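Local coordinates for protein MS5a (PDB 6L77) that is of unknown biochemical function but is linked to meiosis and, with its cystatin-like folds, appears to enhance papain activity in a non-canonical way, at residues Q75-L78 and G79-D82; Y126-Q129 and K130-E134; S146-N149 and R150-L154. All coordinates share one frame; numbering follows the deposited sequence.

Contact 1: Q75-L78 and G79-D82; sequences QRSL and GQID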
ATOM      1  N   GLN A  75      10.089  -7.776  -5.259  1.00 25.12           N
ATOM      2  CA  GLN A  75       9.004  -7.494  -6.187  1.00 24.67           C
ATOM      3  C   GLN A  75       8.810  -8.691  -7.102  1.00 26.42           C
ATOM      4  O   GLN A  75       9.783  -9.227  -7.640  1.00 25.81           O
ATOM      5  CB  GLN A  75       9.318  -6.233  -7.002  1.00 26.04           C
ATOM      6  CG  GLN A  75       8.386  -5.947  -8.170  1.00 25.53           C
ATOM      7  CD  GLN A  75       8.740  -4.629  -8.865  1.00 28.87           C
ATOM      8  OE1 GLN A  75       8.106  -3.601  -8.631  1.00 25.21           O
ATOM      9  NE2 GLN A  75       9.760  -4.660  -9.712  1.00 24.98           N
ATOM     10  N   ARG A  76       7.557  -9.115  -7.274  1.00 25.11           N
ATOM     11  CA  ARG A  76       7.270 -10.314  -8.048  1.00 29.53           C
ATOM     12  C   ARG A  76       6.435 -10.051  -9.290  1.00 31.85           C
ATOM     13  O   ARG A  76       6.192 -10.988 -10.054  1.00 33.20           O
ATOM     14  CB  ARG A  76       6.564 -11.365  -7.179  1.00 31.76           C
ATOM     15  CG  ARG A  76       7.430 -11.928  -6.067  1.00 36.95           C
ATOM     16  CD  ARG A  76       6.608 -12.796  -5.115  1.00 35.06           C
ATOM     17  NE  ARG A  76       5.672 -12.011  -4.304  1.00 28.72           N
ATOM     18  CZ  ARG A  76       6.004 -11.397  -3.175  1.00 31.28           C
ATOM     19  NH1 ARG A  76       7.253 -11.466  -2.727  1.00 28.03           N
ATOM     20  NH2 ARG A  76       5.097 -10.711  -2.495  1.00 23.81           N
ATOM     21  N   SER A  77       5.967  -8.824  -9.509  1.00 28.49           N
ATOM     22  CA  SER A  77       5.238  -8.527 -10.734  1.00 28.52           C
ATOM     23  C   SER A  77       5.473  -7.074 -11.116  1.00 28.60           C
ATOM     24  O   SER A  77       5.739  -6.227 -10.260  1.00 26.58           O
ATOM     25  CB  SER A  77       3.729  -8.794 -10.594  1.00 33.15           C
ATOM     26  OG  SER A  77       3.051  -8.435 -11.782  1.00 33.42           O
ATOM     27  N   LEU A  78       5.391  -6.809 -12.421  1.00 30.81           N
ATOM     28  CA  LEU A  78       5.422  -5.455 -12.961  1.00 32.43           C
ATOM     29  C   LEU A  78       4.048  -4.955 -13.387  1.00 33.22           C
ATOM     30  O   LEU A  78       3.918  -3.776 -13.720  1.00 33.57           O
ATOM     31  CB  LEU A  78       6.360  -5.370 -14.180  1.00 29.47           C
ATOM     32  CG  LEU A  78       7.881  -5.379 -14.042  1.00 37.37           C
ATOM     33  CD1 LEU A  78       8.369  -4.999 -12.646  1.00 33.34           C
ATOM     34  CD2 LEU A  78       8.426  -6.723 -14.475  1.00 52.25           C
ATOM     35  N   GLY A  79       3.031  -5.814 -13.396  1.00 34.39           N
ATOM     36  CA  GLY A  79       1.746  -5.455 -13.972  1.00 36.64           C
ATOM     37  C   GLY A  79       0.600  -5.424 -12.985  1.00 31.72           C
ATOM     38  O   GLY A  79      -0.549  -5.181 -13.359  1.00 30.93           O
ATOM     39  N   GLN A  80       0.906  -5.686 -11.721  1.00 28.64           N
ATOM     40  CA  GLN A  80      -0.067  -5.638 -10.641  1.00 28.67           C
ATOM     41  C   GLN A  80       0.728  -5.602  -9.351  1.00 27.03           C
ATOM     42  O   GLN A  80       1.925  -5.902  -9.341  1.00 30.30           O
ATOM     43  CB  GLN A  80      -1.003  -6.853 -10.660  1.00 27.51           C
ATOM     44  CG  GLN A  80      -0.334  -8.102 -10.128  1.00 35.19           C
ATOM     45  CD  GLN A  80      -1.187  -9.336 -10.255  1.00 48.10           C
ATOM     46  OE1 GLN A  80      -1.107 -10.056 -11.248  1.00 48.49           O
ATOM     47  NE2 GLN A  80      -2.006  -9.598  -9.243  1.00 52.40           N
ATOM     48  N   ILE A  81       0.055  -5.233  -8.259  1.00 25.67           N
ATOM     49  CA  ILE A  81       0.724  -5.237  -6.960  1.00 23.16           C
ATOM     50  C   ILE A  81       1.087  -6.669  -6.576  1.00 22.73           C
ATOM     51  O   ILE A  81       0.221  -7.546  -6.519  1.00 26.28           O
ATOM     52  CB  ILE A  81      -0.157  -4.591  -5.891  1.00 24.42           C
ATOM     53  CG1 ILE A  81      -0.310  -3.096  -6.156  1.00 22.17           C
ATOM     54  CG2 ILE A  81       0.459  -4.817  -4.522  1.00 25.56           C
ATOM     55  CD1 ILE A  81      -1.110  -2.380  -5.075  1.00 23.05           C
ATOM     56  N   ASP A  82       2.374  -6.913  -6.311  1.00 23.27           N
ATOM     57  CA  ASP A  82       2.813  -8.227  -5.824  1.00 22.80           C
ATOM     58  C   ASP A  82       4.238  -8.045  -5.277  1.00 27.40           C
ATOM     59  O   ASP A  82       5.208  -8.177  -6.021  1.00 26.77           O
ATOM     60  CB  ASP A  82       2.761  -9.266  -6.931  1.00 27.41           C
ATOM     61  CG  ASP A  82       3.012 -10.668  -6.426  1.00 33.79           C
ATOM     62  OD1 ASP A  82       3.303 -10.832  -5.218  1.00 32.98           O
ATOM     63  OD2 ASP A  82       2.910 -11.610  -7.240  1.00 36.33           O
TER
HETATM   64  O   HOH W   1       4.193  -5.259  -8.119  1.00 27.62           O

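Contact 2: Y126-Q129 and K130-E134; sequences YKMQ and KSDWE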
ATOM      1  N   TYR A 126     -15.849  -3.456   6.879  1.00 21.28           N
ATOM      2  CA  TYR A 126     -15.903  -2.109   7.439  1.00 20.94           C
ATOM      3  C   TYR A 126     -16.067  -1.125   6.291  1.00 23.23           C
ATOM      4  O   TYR A 126     -15.133  -0.929   5.506  1.00 23.22           O
ATOM      5  CB  TYR A 126     -14.638  -1.810   8.252  1.00 20.06           C
ATOM      6  CG  TYR A 126     -14.453  -2.765   9.404  1.00 20.12           C
ATOM      7  CD1 TYR A 126     -13.995  -4.062   9.191  1.00 20.24           C
ATOM      8  CD2 TYR A 126     -14.756  -2.387  10.708  1.00 20.27           C
ATOM      9  CE1 TYR A 126     -13.857  -4.954  10.241  1.00 21.74           C
ATOM     10  CE2 TYR A 126     -14.604  -3.269  11.762  1.00 23.51           C
ATOM     11  CZ  TYR A 126     -14.141  -4.554  11.516  1.00 23.40           C
ATOM     12  OH  TYR A 126     -13.992  -5.463  12.547  1.00 22.31           O
ATOM     13  N   LYS A 127     -17.254  -0.526   6.188  1.00 21.84           N
ATOM     14  CA  LYS A 127     -17.524   0.524   5.209  1.00 27.39           C
ATOM     15  C   LYS A 127     -16.966   1.833   5.749  1.00 26.83           C
ATOM     16  O   LYS A 127     -17.521   2.415   6.694  1.00 25.44           O
ATOM     17  CB  LYS A 127     -19.021   0.666   4.935  1.00 26.25           C
ATOM     18  CG  LYS A 127     -19.727  -0.579   4.431  1.00 45.61           C
ATOM     19  CD  LYS A 127     -21.186  -0.259   4.072  1.00 51.24           C
ATOM     20  CE  LYS A 127     -22.035  -1.514   3.904  1.00 53.27           C
ATOM     21  NZ  LYS A 127     -23.444  -1.208   3.508  1.00 55.95           N
HETATM   22  N   MSE A 128     -15.887   2.306   5.143  1.00 25.43           N
HETATM   23  CA  MSE A 128     -15.177   3.473   5.658  1.00 25.21           C
HETATM   24  C   MSE A 128     -15.872   4.771   5.284  1.00 35.45           C
HETATM   25  O   MSE A 128     -16.518   4.863   4.240  1.00 31.41           O
HETATM   26  CB  MSE A 128     -13.736   3.491   5.147  1.00 24.91           C
HETATM   27  CG  MSE A 128     -12.876   2.347   5.686  1.00 29.10           C
HETATM   28 SE   MSE A 128     -13.050   2.149   7.653  1.00 41.65          SE
HETATM   29  CE  MSE A 128     -11.886   0.574   7.875  1.00 31.95           C
ATOM     30  N   GLN A 129     -15.760   5.758   6.167  1.00 32.17           N
ATOM     31  CA  GLN A 129     -16.234   7.107   5.911  1.00 34.96           C
ATOM     32  C   GLN A 129     -15.079   7.931   5.351  1.00 29.96           C
ATOM     33  O   GLN A 129     -13.913   7.593   5.534  1.00 26.55           O
ATOM     34  CB  GLN A 129     -16.773   7.745   7.201  1.00 42.54           C
ATOM     35  CG  GLN A 129     -17.615   8.996   6.991  1.00 62.04           C
ATOM     36  CD  GLN A 129     -17.258  10.122   7.956  1.00 66.02           C
ATOM     37  OE1 GLN A 129     -16.641  11.122   7.566  1.00 59.96           O
ATOM     38  NE2 GLN A 129     -17.649   9.967   9.221  1.00 61.45           N
ATOM     39  N   LYS A 130     -15.422   9.018   4.654  1.00 31.46           N
ATOM     40  CA  LYS A 130     -14.404   9.898   4.082  1.00 29.14           C
ATOM     41  C   LYS A 130     -13.374  10.309   5.120  1.00 30.57           C
ATOM     42  O   LYS A 130     -12.170  10.310   4.844  1.00 33.23           O
ATOM     43  CB  LYS A 130     -15.079  11.133   3.480  1.00 36.08           C
ATOM     44  CG  LYS A 130     -14.177  12.063   2.700  1.00 42.05           C
ATOM     45  CD  LYS A 130     -15.046  12.919   1.775  1.00 50.00           C
ATOM     46  CE  LYS A 130     -14.212  13.830   0.894  1.00 61.66           C
ATOM     47  NZ  LYS A 130     -13.488  14.860   1.690  1.00 68.01           N
ATOM     48  N   SER A 131     -13.829  10.654   6.331  1.00 31.12           N
ATOM     49  CA  SER A 131     -12.891  11.014   7.385  1.00 27.60           C
ATOM     50  C   SER A 131     -11.952   9.863   7.710  1.00 32.47           C
ATOM     51  O   SER A 131     -10.782  10.098   8.030  1.00 35.84           O
ATOM     52  CB  SER A 131     -13.643  11.454   8.642  1.00 34.63           C
ATOM     53  OG  SER A 131     -14.359  10.365   9.205  1.00 42.07           O
ATOM     54  N   ASP A 132     -12.432   8.619   7.615  1.00 28.06           N
ATOM     55  CA  ASP A 132     -11.575   7.471   7.929  1.00 29.57           C
ATOM     56  C   ASP A 132     -10.376   7.388   6.989  1.00 31.34           C
ATOM     57  O   ASP A 132      -9.233   7.199   7.434  1.00 29.85           O
ATOM     58  CB  ASP A 132     -12.375   6.172   7.860  1.00 27.00           C
ATOM     59  CG  ASP A 132     -13.380   6.036   8.984  1.00 31.87           C
ATOM     60  OD1 ASP A 132     -13.079   6.451  10.122  1.00 38.23           O
ATOM     61  OD2 ASP A 132     -14.474   5.498   8.715  1.00 36.58           O
ATOM     62  N   TRP A 133     -10.611   7.484   5.677  1.00 27.96           N
ATOM     63  CA  TRP A 133      -9.459   7.372   4.788  1.00 31.21           C
ATOM     64  C   TRP A 133      -8.643   8.654   4.753  1.00 33.73           C
ATOM     65  O   TRP A 133      -7.425   8.594   4.577  1.00 29.46           O
ATOM     66  CB  TRP A 133      -9.866   6.947   3.367  1.00 31.86           C
ATOM     67  CG  TRP A 133     -10.719   7.879   2.534  1.00 29.94           C
ATOM     68  CD1 TRP A 133     -10.339   9.061   1.943  1.00 25.60           C
ATOM     69  CD2 TRP A 133     -12.070   7.648   2.130  1.00 28.86           C
ATOM     70  NE1 TRP A 133     -11.391   9.589   1.224  1.00 30.71           N
ATOM     71  CE2 TRP A 133     -12.464   8.743   1.329  1.00 28.47           C
ATOM     72  CE3 TRP A 133     -12.993   6.628   2.384  1.00 30.14           C
ATOM     73  CZ2 TRP A 133     -13.729   8.836   0.772  1.00 27.66           C
ATOM     74  CZ3 TRP A 133     -14.251   6.727   1.834  1.00 32.22           C
ATOM     75  CH2 TRP A 133     -14.611   7.825   1.039  1.00 34.49           C
ATOM     76  N   GLU A 134      -9.272   9.810   4.963  1.00 33.03           N
ATOM     77  CA  GLU A 134      -8.490  11.039   5.006  1.00 34.72           C
ATOM     78  C   GLU A 134      -7.524  11.047   6.182  1.00 38.95           C
ATOM     79  O   GLU A 134      -6.431  11.611   6.075  1.00 39.80           O
ATOM     80  CB  GLU A 134      -9.411  12.253   5.057  1.00 34.78           C
ATOM     81  CG  GLU A 134     -10.105  12.521   3.737  1.00 42.83           C
ATOM     82  CD  GLU A 134     -10.931  13.790   3.766  1.00 60.36           C
ATOM     83  OE1 GLU A 134     -11.231  14.279   4.879  1.00 64.97           O
ATOM     84  OE2 GLU A 134     -11.273  14.299   2.675  1.00 63.16           O
TER

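Contact 3: S146-N149 and R150-L154; sequences SFFN and RDRCL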
ATOM      1  N   SER A 146      -1.651   0.803  -6.827  1.00 23.93           N
ATOM      2  CA  SER A 146      -2.516   0.085  -7.759  1.00 24.77           C
ATOM      3  C   SER A 146      -2.625   0.822  -9.086  1.00 24.74           C
ATOM      4  O   SER A 146      -2.529   0.214 -10.160  1.00 25.08           O
ATOM      5  CB  SER A 146      -3.907  -0.103  -7.144  1.00 24.48           C
ATOM      6  OG  SER A 146      -3.835  -0.821  -5.926  1.00 25.41           O
ATOM      7  N   PHE A 147      -2.849   2.137  -9.032  1.00 23.83           N
ATOM      8  CA  PHE A 147      -2.967   2.920 -10.262  1.00 28.57           C
ATOM      9  C   PHE A 147      -1.673   2.869 -11.069  1.00 25.70           C
ATOM     10  O   PHE A 147      -1.701   2.727 -12.301  1.00 28.11           O
ATOM     11  CB  PHE A 147      -3.337   4.366  -9.917  1.00 27.75           C
ATOM     12  CG  PHE A 147      -3.521   5.249 -11.124  1.00 28.34           C
ATOM     13  CD1 PHE A 147      -4.586   5.049 -11.993  1.00 32.00           C
ATOM     14  CD2 PHE A 147      -2.625   6.270 -11.393  1.00 31.00           C
ATOM     15  CE1 PHE A 147      -4.749   5.851 -13.108  1.00 36.12           C
ATOM     16  CE2 PHE A 147      -2.787   7.084 -12.517  1.00 34.46           C
ATOM     17  CZ  PHE A 147      -3.845   6.869 -13.367  1.00 33.05           C
ATOM     18  N   PHE A 148      -0.532   2.976 -10.382  1.00 27.65           N
ATOM     19  CA  PHE A 148       0.779   2.926 -11.024  1.00 24.71           C
ATOM     20  C   PHE A 148       0.980   1.622 -11.781  1.00 28.35           C
ATOM     21  O   PHE A 148       1.457   1.621 -12.929  1.00 28.90           O
ATOM     22  CB  PHE A 148       1.860   3.108  -9.954  1.00 23.57           C
ATOM     23  CG  PHE A 148       3.248   2.824 -10.436  1.00 25.06           C
ATOM     24  CD1 PHE A 148       3.884   3.693 -11.314  1.00 33.05           C
ATOM     25  CD2 PHE A 148       3.929   1.699  -9.993  1.00 23.51           C
ATOM     26  CE1 PHE A 148       5.171   3.446 -11.750  1.00 30.87           C
ATOM     27  CE2 PHE A 148       5.217   1.437 -10.433  1.00 29.22           C
ATOM     28  CZ  PHE A 148       5.841   2.311 -11.315  1.00 30.33           C
ATOM     29  N   ASN A 149       0.608   0.499 -11.165  1.00 25.07           N
ATOM     30  CA  ASN A 149       0.792  -0.797 -11.806  1.00 26.01           C
ATOM     31  C   ASN A 149      -0.170  -1.047 -12.957  1.00 38.37           C
ATOM     32  O   ASN A 149       0.005  -2.045 -13.669  1.00 35.91           O
ATOM     33  CB  ASN A 149       0.663  -1.926 -10.781  1.00 25.86           C
ATOM     34  CG  ASN A 149       1.933  -2.131  -9.979  1.00 30.86           C
ATOM     35  OD1 ASN A 149       2.901  -2.707 -10.479  1.00 35.53           O
ATOM     36  ND2 ASN A 149       1.942  -1.653  -8.733  1.00 22.42           N
ATOM     37  N   ARG A 150      -1.176  -0.190 -13.169  1.00 28.36           N
ATOM     38  CA  ARG A 150      -1.987  -0.344 -14.379  1.00 35.03           C
ATOM     39  C   ARG A 150      -1.161  -0.086 -15.632  1.00 41.52           C
ATOM     40  O   ARG A 150      -1.313  -0.787 -16.641  1.00 41.23           O
ATOM     41  CB  ARG A 150      -3.192   0.593 -14.347  1.00 36.03           C
ATOM     42  CG  ARG A 150      -4.229   0.258 -13.283  1.00 31.50           C
ATOM     43  CD  ARG A 150      -5.516   0.998 -13.578  1.00 34.16           C
ATOM     44  NE  ARG A 150      -5.904   0.794 -14.965  1.00 37.95           N
ATOM     45  CZ  ARG A 150      -6.719  -0.171 -15.372  1.00 39.12           C
ATOM     46  NH1 ARG A 150      -7.248  -1.006 -14.487  1.00 36.30           N
ATOM     47  NH2 ARG A 150      -7.000  -0.299 -16.663  1.00 42.19           N
ATOM     48  N   ASP A 151      -0.299   0.931 -15.593  1.00 39.11           N
ATOM     49  CA  ASP A 151       0.592   1.218 -16.717  1.00 40.24           C
ATOM     50  C   ASP A 151       1.728   2.068 -16.159  1.00 42.18           C
ATOM     51  O   ASP A 151       1.543   3.262 -15.904  1.00 50.60           O
ATOM     52  CB  ASP A 151      -0.136   1.924 -17.847  1.00 45.25           C
ATOM     53  CG  ASP A 151       0.701   2.015 -19.110  1.00 60.36           C
ATOM     54  OD1 ASP A 151       1.877   2.434 -19.029  1.00 60.88           O
ATOM     55  OD2 ASP A 151       0.181   1.662 -20.189  1.00 69.65           O
ATOM     56  N   ARG A 152       2.881   1.438 -15.948  1.00 38.17           N
ATOM     57  CA  ARG A 152       3.989   2.122 -15.302  1.00 35.71           C
ATOM     58  C   ARG A 152       4.692   3.105 -16.219  1.00 37.91           C
ATOM     59  O   ARG A 152       5.534   3.874 -15.746  1.00 43.73           O
ATOM     60  CB  ARG A 152       4.974   1.088 -14.760  1.00 37.88           C
ATOM     61  CG  ARG A 152       4.368   0.305 -13.620  1.00 38.25           C
ATOM     62  CD  ARG A 152       4.943  -1.054 -13.488  1.00 46.52           C
ATOM     63  NE  ARG A 152       6.178  -1.075 -12.731  1.00 52.40           N
ATOM     64  CZ  ARG A 152       6.349  -1.701 -11.573  1.00 40.65           C
ATOM     65  NH1 ARG A 152       5.366  -2.379 -11.011  1.00 36.37           N
ATOM     66  NH2 ARG A 152       7.530  -1.661 -10.989  1.00 37.00           N
ATOM     67  N   CYS A 153       4.338   3.125 -17.500  1.00 45.05           N
ATOM     68  CA  CYS A 153       4.983   4.003 -18.465  1.00 56.53           C
ATOM     69  C   CYS A 153       4.362   5.391 -18.525  1.00 59.83           C
ATOM     70  O   CYS A 153       4.993   6.312 -19.057  1.00 64.98           O
ATOM     71  CB  CYS A 153       4.943   3.356 -19.847  1.00 61.02           C
ATOM     72  SG  CYS A 153       5.716   1.727 -19.861  1.00 65.67           S
ATOM     73  N   LEU A 154       3.157   5.565 -17.989  1.00 59.31           N
ATOM     74  CA  LEU A 154       2.505   6.863 -17.987  1.00 59.46           C
ATOM     75  C   LEU A 154       3.296   7.867 -17.149  1.00 63.81           C
ATOM     76  O   LEU A 154       4.210   7.519 -16.400  1.00 65.78           O
ATOM     77  CB  LEU A 154       1.080   6.743 -17.451  1.00 60.93           C
ATOM     78  CG  LEU A 154      -0.021   6.553 -18.490  1.00 65.44           C
ATOM     79  CD1 LEU A 154      -0.097   7.774 -19.390  1.00 71.95           C
ATOM     80  CD2 LEU A 154       0.227   5.308 -19.313  1.00 67.94           C
TER
HETATM   81  O   HOH W   2      -1.132   3.867 -14.642  1.00 40.72           O
HETATM   82  O   HOH W   3       2.385  -1.408 -15.988  1.00 48.96           O

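Contact 1: Q75-L78 and G79-D82
Arg76 and Asp82 close the loop between antiparallel strands 65-75 and 82-88, a hairpin connection. Their backbones join first, Arg76 N donating to Asp82 O at 2.8 Å in a nearly straight bond (162°). From there the arginine side chain reaches over the aspartate at about a right angle. Its CB packs 3.7 Å from both Asp82 O and Asp82 OD2. CG lies anti to the carbonyl carbon (chi1 -67°); CD comes near Asp82 OD1, and the bend at chi3 then turns NE onto that oxygen. NE forms the salt bridge, 2.8 Å from Asp82 OD1, which it meets from above the carboxylate plane. CZ lies 3.4 Å from Asp82 OD1, and NH2 adds a weak second bond to it while also pairing with Thr84 OG1. Asp82 O lies over one face of the guanidinium. At the far end of the loop, Ser77 OG accepts from Gly79 N at 3.1 Å (165°), an ST turn, and Ser77 CB rests 3.8 Å from Asp82 CB. Water 1 bridges the two arms of the loop: it donates to Ser77 O and to Gln80 O (2.7 Å) and accepts from Asp82 N. Ser77 N, buried here, finds no partner. Charge pairing, the ST turn and one bound water fix the loop jointly, and the salt bridge to Asp82 OD1, with a weak second bond beside it, would probably favour an ionised carboxylate.

Contact 2: Y126-Q129 and K130-E134
The backbone passes from strand 124-127 into helix 130-135 at Gln129, the N-cap residue, whose carbonyl O accepts weak bonds from Asp132 N (2.8 Å) and Trp133 N (3.3 Å). Its side chain turns back over the first helical turn: with CG anti to the backbone N (chi1 -165°) and a bend at chi2, Gln129 OE1 takes the Ser131 N-H at 3.1 Å, the donor standing 50° out of the amide carbonyl plane. Asp132 OD2 accepts from Gln129 N at 2.9 Å, almost straight (171°) and on the anti side of the carboxylate, so Gln129 and Asp132 form a capping box, although the N-H capped by the glutamine is that of Ser131. Beside Asp132, Met128, a selenomethionine, crosses it at about a right angle with SE 3.8 Å from Asp132 OD2. Trp133 lays one face of its indole against the bend, Gln129 O standing 3.3 Å above the ring plane toward the rim, while its ring also packs on Ile163 and Val166 of strand 161-170. Arg176 forms a salt bridge with Asp132 OD2 and bonds Lys127 O, tying helix 176-181 to the junction. A carboxylate so placed at a helix N-terminus would probably be stabilised in its ionised form.

Contact 3: S146-N149 and R150-L154
Phe147 O is gripped twice where helix 138-150 gives way to the following loop: Arg150 N donates to it at 3.1 Å, from well above the carbonyl plane, and water 2 donates at 2.7 Å. The same water also donates to Asp151 O, bridging the last helical turn to the loop. Arg150 N shares its hydrogen weakly with Ser146 O, and Asp151 N makes another weak bond to Phe148 O, so bonds three residues back appear at this helix end, as in a 3-10 turn. Beyond it, Asp151 OD1 accepts from Cys153 N at 3.0 Å. This Asx turn lies within a type I beta turn running from Asp151 to Leu154. Arg152 folds back onto the helix. Its CG, placed by chi1 at -68° (anti to the carbonyl carbon), stands 3.6 Å from the centroid of the Phe148 ring and 19° off the normal, a CH-pi contact over the face. A bend at chi3 then carries the guanidinium along the ring, with Phe148 CE2 3.5 Å from Arg152 CZ, although the two planes are 45° apart. Asn149 runs side by side with Arg152, its OD1 at the guanidinium edge near NH1. Further polar partners are Ile145 O for Asn149 ND2, Gln75 OE1 for Arg152 NH2 and, weakly, Leu78 O for Arg152 NH1. Phe148 also meets His156 edge-to-face and packs on Leu12, Val13 and Leu16 of helix 12-29, while Ser146 packs on the sheet against Ala206, Val208 and Ser225. Water 3 accepts from Arg152 N at 2.9 Å and donates weakly to Asn149 O.

In the fold
All three contacts lie in the cystatin-like, C-terminal part of MS5. Contacts 1 and 3 are neighbours, their centres about 11 Å apart on the same side of the chain's centre; they touch through the Arg152 side chain and where Ile81 packs on Ser146, so the hairpin loop abuts the end of helix 138-150. Contact 2 stands on the opposite side from contact 1, about 27 Å away centre to centre, at an edge of the sheet, where strand 124-127 is outermost, whereas contact 1 joins two interior strands. Contacts 1 and 2 are surface sites dominated by charged and capping or turn bonds; contact 3 is partly buried and has a CH-pi contact over a phenylalanine face. Helices 130-135 and 138-150 follow each other: contact 2 caps the start of the first and contact 3 sits at the end of the second.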